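Long-range contacts in glutamine amidotransferase type-2 domain-containing protein (Pseudomonas aeruginosa PAO1, PDB 1TE5), which probably uses an amidotransferase domain of the class-II (Ntn-type) glutamine amidotransferase family to release ammonia from glutamine, its acceptor being unknown: residues H92-E97 against G125-E130; G99-T104 against I174-W179; G119-V124 against D135-V140. One frame throughout, in Å; residues are numbered along the deposited sequence.

Contact 1 of 3, residues H92-E97 against G125-E130; sequences HPFIRE and GETDSE
H92, F94 and R96, on and just before strand 94-98, outermost of its sheet within the chain, meet T127, S129 and E130 where helix 128-143 begins, a strand-to-helix packing within the alpha-beta-beta-alpha (Ntn-type) fold expected of class-II glutamine amidotransferases. T127 is the N-cap of that helix: its OG1 accepts from E130 N, and the same oxygen faces the tip of F94, 3.4 Å from CZ. The F94 ring is sandwiched. E130 CB sits over the centre of one face, 3.9 Å from the ring centroid in a CH-pi contact, while H92 CA lies toward the rim of the opposite face. E130 CG is anti to the backbone N (chi1 -175°) and the chain beyond is extended; the carboxylate passes across F94, its plane turned 16° from the ring. Both its oxygens are bonded. OE1 takes the N-H of G125 at 2.9 Å, from above the carboxylate plane. OE2 accepts from R96 NH1, also at 2.9 Å, in a salt bridge on its anti side, and from V124 N. The R96 guanidinium stands almost perpendicular to the carboxylate and folds back to give an NE bond to I95 O, which helps fix its rotation. H92 NE2 and S129 OG are hydrogen-bonded at 2.8 Å, near the imidazole plane; S129 OG also bonds H107 ND1. F94 CE1 covers the centre of an H92 ring face. Strand 101-108 pairs with 94-98, F133 of helix 128-143 packs on F94 and R96, and Y102 of the second subunit packs on E130.

Contact 2 of 3, residues G99-T104 against I174-W179; sequences GGRYWT and ISDGDW
W103 can be followed outward from the antiparallel join between strands 101-108 and 171-175, where T104 and S175 form a hydrogen-bonded pair: T104 N reaches S175 O at 2.9 Å, and S175 N returns a bond to T104 O. Its CB and CG lie beside S175 O; chi1 of -82° sets CG anti to the carbonyl carbon, beside the backbone N. CD1 and NE1 run under D176 CB, 3.7 Å from NE1, a CH-pi contact over the five-membered ring. On the benzo side CE3 meets I174 CG2 at 3.5 Å. At the tip, CH2 and CZ2 receive the edge of W179, whose CH2 is 3.7 Å from W103 CH2; this is a T-shaped pair, planes at 83°, on the same face that D176 CB covers. S175 OG accepts from G177 N, an ST turn, and D176 OD1 from D178 N at 2.7 Å, an Asx turn. R101 NH1 makes a salt bridge to D178 OD2 at 3.1 Å, a weak bond, while D176 OD2 lies over the guanidinium face. W103, W179 and I174 carry the apolar part of the contact, and the two aspartates probably offset the charge of R101, which also lies close to R44.

Contact 3 of 3, residues G119-V124 against D135-V140; sequences GFYRPV and DLLNRV
The Y121 ring takes L137 on one face: CD1 of L137 stands 4.0 Å above the plane over the ring centre, and L137 CB, 3.5 Å from Y121 CD1, makes a CH-pi contact over the same ring. At the edge of Y121, close to its plane, lies the amide end of N138, the two planes only 26° apart. The same amide end reaches the edge of the F120 ring, but there the planes are 78° apart, and the backbone O of N138 also lies in the F120 ring plane, 4.0 Å from CE2. The side chains of Y121 and N138 run past one another, heading opposite ways, with the amide beside G119 CA and the backbone of F120 and Y121. The side chains of Y121 and L137 cross at about a right angle.

This is a loop laid along a helix: residues 119-124 belong to the connection from strand 101-108 into helix 128-143, and they turn back over the flank of the very helix they lead into. The loop's own R122 has G119 O over the centre of its guanidinium face, 3.5 Å above the plane. On the helix R139 NE bridges to D135 OD2 at 2.9 Å, four residues back, and D135 OD2 also bonds Y164 OH of helix 150-165. The Y121 hydroxyl bonds E97 O of strand 94-98. The second subunit also takes part: F120 of that subunit meets the Y121 ring with planes at about 50°, and E146 of the same subunit makes a salt bridge with R122.

Overall arrangement
Contacts 1 and 3 both use helix 128-143, contacts 1 and 2 the neighbouring strands 94-98 and 101-108 of the six-stranded sheet, and contact 2 packs W103 and I174 against the helix. Contacts 1 and 2 have centres about 14 Å apart, with R96 O lying 2.8 Å from W103 N. Contacts 1 and 3, about 10 Å apart between centres, use the start and middle of one helix; E130 OE2 comes 3.4 Å from P123 CA. Contacts 2 and 3 meet through W103 CE3, 3.8 Å from L137 CD2. All three also reach the second subunit. In this family the nucleophile is an N-terminal cysteine, which belongs to none of these segments.

Contact 1 of 3, residues H92-E97 against G125-E130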
# COMPACT_ATOMS: atom_id res chain seq x y z
N HIS A 92 -6.39 -9.76 -1.88
CA HIS A 92 -5.82 -9.80 -0.53
C HIS A 92 -4.32 -9.60 -0.63
O HIS A 92 -3.71 -9.89 -1.66
CB HIS A 92 -6.00 -11.19 0.11
CG HIS A 92 -7.42 -11.62 0.27
ND1 HIS A 92 -8.38 -11.46 -0.71
CD2 HIS A 92 -8.03 -12.28 1.28
CE1 HIS A 92 -9.52 -12.00 -0.30
NE2 HIS A 92 -9.33 -12.50 0.90
N PRO A 93 -3.68 -9.14 0.46
CA PRO A 93 -4.30 -8.81 1.75
C PRO A 93 -4.83 -7.36 1.78
O PRO A 93 -4.61 -6.60 0.85
CB PRO A 93 -3.15 -9.03 2.73
CG PRO A 93 -1.95 -8.68 1.94
CD PRO A 93 -2.23 -9.32 0.61
N PHE A 94 -5.53 -7.00 2.86
CA PHE A 94 -6.10 -5.66 3.01
C PHE A 94 -5.43 -4.91 4.16
O PHE A 94 -5.06 -5.50 5.18
CB PHE A 94 -7.61 -5.73 3.22
CG PHE A 94 -8.34 -6.45 2.12
CD1 PHE A 94 -8.80 -7.74 2.30
CD2 PHE A 94 -8.56 -5.82 0.90
CE1 PHE A 94 -9.47 -8.41 1.26
CE2 PHE A 94 -9.22 -6.47 -0.14
CZ PHE A 94 -9.67 -7.76 0.04
N ILE A 95 -5.28 -3.59 4.00
CA ILE A 95 -4.64 -2.75 5.02
C ILE A 95 -5.57 -1.63 5.48
O ILE A 95 -6.35 -1.09 4.71
CB ILE A 95 -3.34 -2.11 4.48
CG1 ILE A 95 -2.42 -3.18 3.89
CG2 ILE A 95 -2.62 -1.34 5.59
CD1 ILE A 95 -1.14 -2.62 3.36
N ARG A 96 -5.45 -1.28 6.76
CA ARG A 96 -6.24 -0.21 7.37
C ARG A 96 -5.61 0.17 8.70
O ARG A 96 -5.22 -0.71 9.47
CB ARG A 96 -7.70 -0.65 7.55
CG ARG A 96 -8.69 0.40 7.08
CD ARG A 96 -9.92 -0.20 6.42
NE ARG A 96 -9.49 -0.87 5.20
CZ ARG A 96 -10.26 -1.06 4.13
NH1 ARG A 96 -9.77 -1.70 3.08
NH2 ARG A 96 -11.51 -0.61 4.10
N GLU A 97 -5.45 1.46 8.95
CA GLU A 97 -4.84 1.89 10.21
C GLU A 97 -5.85 2.03 11.33
O GLU A 97 -6.97 2.50 11.13
CB GLU A 97 -4.02 3.18 10.06
CG GLU A 97 -4.81 4.48 10.08
CD GLU A 97 -4.90 5.14 11.46
OE1 GLU A 97 -4.29 4.67 12.45
OE2 GLU A 97 -5.61 6.15 11.54
N GLY A 125 -13.74 -2.82 -1.81
CA GLY A 125 -14.11 -3.88 -2.74
C GLY A 125 -15.38 -4.59 -2.31
O GLY A 125 -16.06 -4.17 -1.36
N GLU A 126 -15.73 -5.67 -2.99
CA GLU A 126 -16.94 -6.40 -2.67
C GLU A 126 -16.72 -7.74 -1.99
O GLU A 126 -17.68 -8.49 -1.77
CB GLU A 126 -17.80 -6.60 -3.92
CG GLU A 126 -18.09 -5.33 -4.71
CD GLU A 126 -16.96 -4.95 -5.65
OE1 GLU A 126 -16.57 -3.76 -5.64
OE2 GLU A 126 -16.48 -5.82 -6.40
N THR A 127 -15.48 -8.07 -1.67
CA THR A 127 -15.17 -9.34 -1.03
C THR A 127 -15.81 -9.49 0.34
O THR A 127 -16.14 -8.50 0.99
CB THR A 127 -13.63 -9.54 -0.87
OG1 THR A 127 -13.04 -8.39 -0.27
CG2 THR A 127 -12.98 -9.81 -2.21
N ASP A 128 -16.08 -10.73 0.72
CA ASP A 128 -16.64 -11.00 2.03
C ASP A 128 -15.47 -10.87 3.00
O ASP A 128 -15.65 -10.55 4.17
CB ASP A 128 -17.23 -12.42 2.11
CG ASP A 128 -18.66 -12.50 1.58
OD1 ASP A 128 -19.31 -11.46 1.33
OD2 ASP A 128 -19.15 -13.64 1.42
N SER A 129 -14.27 -11.16 2.49
CA SER A 129 -13.06 -11.07 3.29
C SER A 129 -12.85 -9.66 3.84
O SER A 129 -12.53 -9.49 5.02
CB SER A 129 -11.84 -11.47 2.45
OG SER A 129 -11.91 -12.83 2.03
N GLU A 130 -12.98 -8.66 2.97
CA GLU A 130 -12.80 -7.27 3.36
C GLU A 130 -13.92 -6.78 4.27
O GLU A 130 -13.70 -5.92 5.13
CB GLU A 130 -12.69 -6.38 2.13
CG GLU A 130 -12.36 -4.94 2.44
CD GLU A 130 -12.14 -4.11 1.20
OE1 GLU A 130 -12.39 -4.61 0.08
OE2 GLU A 130 -11.69 -2.95 1.36

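Contact 2 of 3, residues G99-T104 against I174-W179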
# COMPACT_ATOMS: atom_id res chain seq x y z
N GLY A 99 -5.40 2.89 15.63
CA GLY A 99 -4.48 3.20 16.70
C GLY A 99 -3.08 3.62 16.28
O GLY A 99 -2.15 3.50 17.06
N GLY A 100 -2.94 4.16 15.08
CA GLY A 100 -1.62 4.58 14.64
C GLY A 100 -0.72 3.44 14.20
O GLY A 100 0.51 3.58 14.18
N ARG A 101 -1.34 2.31 13.88
CA ARG A 101 -0.63 1.12 13.41
C ARG A 101 -1.33 0.64 12.13
O ARG A 101 -2.55 0.76 12.02
CB ARG A 101 -0.70 -0.01 14.45
CG ARG A 101 -0.34 0.35 15.88
CD ARG A 101 1.06 0.94 16.02
NE ARG A 101 2.10 0.04 15.54
CZ ARG A 101 3.11 -0.40 16.29
NH1 ARG A 101 4.01 -1.21 15.75
NH2 ARG A 101 3.21 -0.05 17.57
N TYR A 102 -0.58 0.17 11.14
CA TYR A 102 -1.22 -0.34 9.93
C TYR A 102 -1.60 -1.79 10.18
O TYR A 102 -0.78 -2.59 10.59
CB TYR A 102 -0.29 -0.24 8.71
CG TYR A 102 -0.09 1.17 8.18
CD1 TYR A 102 1.18 1.76 8.15
CD2 TYR A 102 -1.17 1.94 7.71
CE1 TYR A 102 1.37 3.05 7.68
CE2 TYR A 102 -0.99 3.24 7.24
CZ TYR A 102 0.28 3.78 7.23
OH TYR A 102 0.47 5.07 6.80
N TRP A 103 -2.87 -2.11 10.01
CA TRP A 103 -3.31 -3.48 10.21
C TRP A 103 -3.36 -4.19 8.88
O TRP A 103 -3.82 -3.62 7.89
CB TRP A 103 -4.69 -3.53 10.87
CG TRP A 103 -4.65 -3.36 12.35
CD1 TRP A 103 -4.02 -2.37 13.05
CD2 TRP A 103 -5.28 -4.21 13.33
NE1 TRP A 103 -4.22 -2.54 14.40
CE2 TRP A 103 -4.99 -3.66 14.60
CE3 TRP A 103 -6.06 -5.36 13.25
CZ2 TRP A 103 -5.46 -4.23 15.78
CZ3 TRP A 103 -6.54 -5.93 14.43
CH2 TRP A 103 -6.23 -5.36 15.68
N THR A 104 -2.94 -5.45 8.86
CA THR A 104 -2.93 -6.25 7.63
C THR A 104 -3.81 -7.49 7.85
O THR A 104 -3.76 -8.12 8.91
CB THR A 104 -1.48 -6.65 7.24
OG1 THR A 104 -0.74 -5.48 6.86
CG2 THR A 104 -1.48 -7.60 6.07
N ILE A 174 -3.85 -11.84 10.80
CA ILE A 174 -4.00 -10.42 11.11
C ILE A 174 -2.74 -9.93 11.82
O ILE A 174 -2.13 -10.68 12.58
CB ILE A 174 -5.23 -10.18 11.99
CG1 ILE A 174 -6.47 -10.79 11.32
CG2 ILE A 174 -5.43 -8.69 12.21
CD1 ILE A 174 -7.66 -10.91 12.22
N SER A 175 -2.37 -8.68 11.59
CA SER A 175 -1.18 -8.17 12.21
C SER A 175 -1.23 -6.66 12.26
O SER A 175 -1.93 -6.04 11.47
CB SER A 175 0.04 -8.62 11.41
OG SER A 175 1.24 -8.03 11.89
N ASP A 176 -0.62 -6.10 13.29
CA ASP A 176 -0.50 -4.65 13.35
C ASP A 176 0.97 -4.24 13.13
O ASP A 176 1.37 -3.10 13.38
CB ASP A 176 -0.95 -4.19 14.74
CG ASP A 176 0.08 -4.36 15.86
OD1 ASP A 176 0.98 -5.21 15.75
OD2 ASP A 176 -0.03 -3.63 16.87
N GLY A 177 1.77 -5.21 12.69
CA GLY A 177 3.18 -4.98 12.45
C GLY A 177 4.05 -5.52 13.56
O GLY A 177 5.26 -5.65 13.39
N ASP A 178 3.45 -5.73 14.73
CA ASP A 178 4.16 -6.27 15.90
C ASP A 178 3.91 -7.77 15.93
O ASP A 178 4.79 -8.58 15.64
CB ASP A 178 3.63 -5.66 17.22
CG ASP A 178 4.09 -4.23 17.47
OD1 ASP A 178 3.37 -3.51 18.20
OD2 ASP A 178 5.16 -3.84 16.97
N TRP A 179 2.72 -8.11 16.39
CA TRP A 179 2.28 -9.48 16.51
C TRP A 179 1.57 -9.93 15.25
O TRP A 179 1.11 -9.12 14.44
CB TRP A 179 1.33 -9.62 17.70
CG TRP A 179 0.33 -8.50 17.79
CD1 TRP A 179 0.44 -7.36 18.54
CD2 TRP A 179 -0.90 -8.39 17.06
NE1 TRP A 179 -0.64 -6.54 18.31
CE2 TRP A 179 -1.48 -7.15 17.40
CE3 TRP A 179 -1.55 -9.20 16.13
CZ2 TRP A 179 -2.68 -6.72 16.86
CZ3 TRP A 179 -2.75 -8.77 15.59
CH2 TRP A 179 -3.30 -7.53 15.95
O HOH W 1 1.99 -0.47 11.71

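Contact 3 of 3, residues G119-V124 against D135-V140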
# COMPACT_ATOMS: atom_id res chain seq x y z
N GLY A 119 -20.07 0.29 9.55
CA GLY A 119 -19.51 1.05 10.65
C GLY A 119 -18.44 2.01 10.21
O GLY A 119 -18.47 2.51 9.09
N PHE A 120 -17.51 2.31 11.13
CA PHE A 120 -16.40 3.23 10.90
C PHE A 120 -15.64 2.85 9.63
O PHE A 120 -15.36 3.71 8.78
CB PHE A 120 -15.40 3.17 12.07
CG PHE A 120 -16.03 3.28 13.43
CD1 PHE A 120 -16.53 4.50 13.89
CD2 PHE A 120 -16.06 2.16 14.29
CE1 PHE A 120 -17.06 4.61 15.18
CE2 PHE A 120 -16.59 2.25 15.57
CZ PHE A 120 -17.09 3.48 16.03
N TYR A 121 -15.20 1.60 9.58
CA TYR A 121 -14.47 1.08 8.44
C TYR A 121 -15.44 0.48 7.43
O TYR A 121 -16.38 -0.22 7.80
CB TYR A 121 -13.47 0.01 8.89
CG TYR A 121 -12.41 0.50 9.85
CD1 TYR A 121 -12.60 0.40 11.23
CD2 TYR A 121 -11.22 1.05 9.39
CE1 TYR A 121 -11.62 0.84 12.13
CE2 TYR A 121 -10.23 1.49 10.28
CZ TYR A 121 -10.44 1.38 11.65
OH TYR A 121 -9.48 1.80 12.53
N ARG A 122 -15.22 0.79 6.16
CA ARG A 122 -16.07 0.27 5.10
C ARG A 122 -15.19 -0.35 4.01
O ARG A 122 -14.09 0.13 3.74
CB ARG A 122 -16.92 1.39 4.50
CG ARG A 122 -17.82 2.10 5.50
CD ARG A 122 -18.76 3.05 4.78
NE ARG A 122 -19.55 3.87 5.69
CZ ARG A 122 -20.54 3.41 6.45
NH1 ARG A 122 -21.19 4.24 7.25
NH2 ARG A 122 -20.87 2.13 6.42
N PRO A 123 -15.64 -1.49 3.45
CA PRO A 123 -14.83 -2.11 2.39
C PRO A 123 -14.86 -1.27 1.10
O PRO A 123 -15.85 -0.58 0.81
CB PRO A 123 -15.50 -3.48 2.22
CG PRO A 123 -16.92 -3.21 2.54
CD PRO A 123 -16.80 -2.33 3.77
N VAL A 124 -13.74 -1.28 0.39
CA VAL A 124 -13.62 -0.58 -0.89
C VAL A 124 -14.08 -1.55 -2.00
O VAL A 124 -14.69 -1.14 -3.00
CB VAL A 124 -12.17 -0.12 -1.13
CG1 VAL A 124 -12.06 0.60 -2.47
CG2 VAL A 124 -11.71 0.79 0.01
N ASP A 135 -15.36 -5.15 9.68
CA ASP A 135 -16.24 -5.45 10.81
C ASP A 135 -15.44 -5.76 12.07
O ASP A 135 -15.77 -5.26 13.16
CB ASP A 135 -17.16 -6.62 10.48
CG ASP A 135 -18.21 -6.86 11.55
OD1 ASP A 135 -19.14 -6.03 11.69
OD2 ASP A 135 -18.09 -7.87 12.27
N LEU A 136 -14.42 -6.59 11.92
CA LEU A 136 -13.55 -6.97 13.04
C LEU A 136 -12.87 -5.72 13.58
O LEU A 136 -12.63 -5.61 14.78
CB LEU A 136 -12.50 -7.99 12.59
CG LEU A 136 -11.40 -8.42 13.57
CD1 LEU A 136 -11.00 -9.85 13.26
CD2 LEU A 136 -10.20 -7.49 13.51
N LEU A 137 -12.53 -4.82 12.66
CA LEU A 137 -11.87 -3.56 13.00
C LEU A 137 -12.83 -2.65 13.75
O LEU A 137 -12.41 -1.89 14.61
CB LEU A 137 -11.36 -2.87 11.73
CG LEU A 137 -10.04 -3.39 11.14
CD1 LEU A 137 -9.76 -2.69 9.84
CD2 LEU A 137 -8.90 -3.16 12.11
N ASN A 138 -14.11 -2.73 13.40
CA ASN A 138 -15.14 -1.91 14.04
C ASN A 138 -15.40 -2.35 15.47
O ASN A 138 -15.73 -1.53 16.33
CB ASN A 138 -16.44 -1.96 13.24
CG ASN A 138 -16.35 -1.21 11.92
OD1 ASN A 138 -17.18 -1.38 11.04
ND2 ASN A 138 -15.34 -0.35 11.80
N ARG A 139 -15.29 -3.65 15.70
CA ARG A 139 -15.50 -4.23 17.02
C ARG A 139 -14.34 -3.89 17.94
O ARG A 139 -14.51 -3.76 19.15
CB ARG A 139 -15.61 -5.74 16.91
CG ARG A 139 -16.74 -6.22 16.04
CD ARG A 139 -16.64 -7.71 15.87
NE ARG A 139 -17.78 -8.26 15.15
CZ ARG A 139 -18.42 -9.37 15.50
NH1 ARG A 139 -19.45 -9.80 14.79
NH2 ARG A 139 -18.02 -10.05 16.58
N VAL A 140 -13.14 -3.85 17.37
CA VAL A 140 -11.94 -3.52 18.14
C VAL A 140 -11.96 -2.03 18.46
O VAL A 140 -11.61 -1.63 19.57
CB VAL A 140 -10.62 -3.90 17.38
CG1 VAL A 140 -9.40 -3.41 18.13
CG2 VAL A 140 -10.52 -5.39 17.22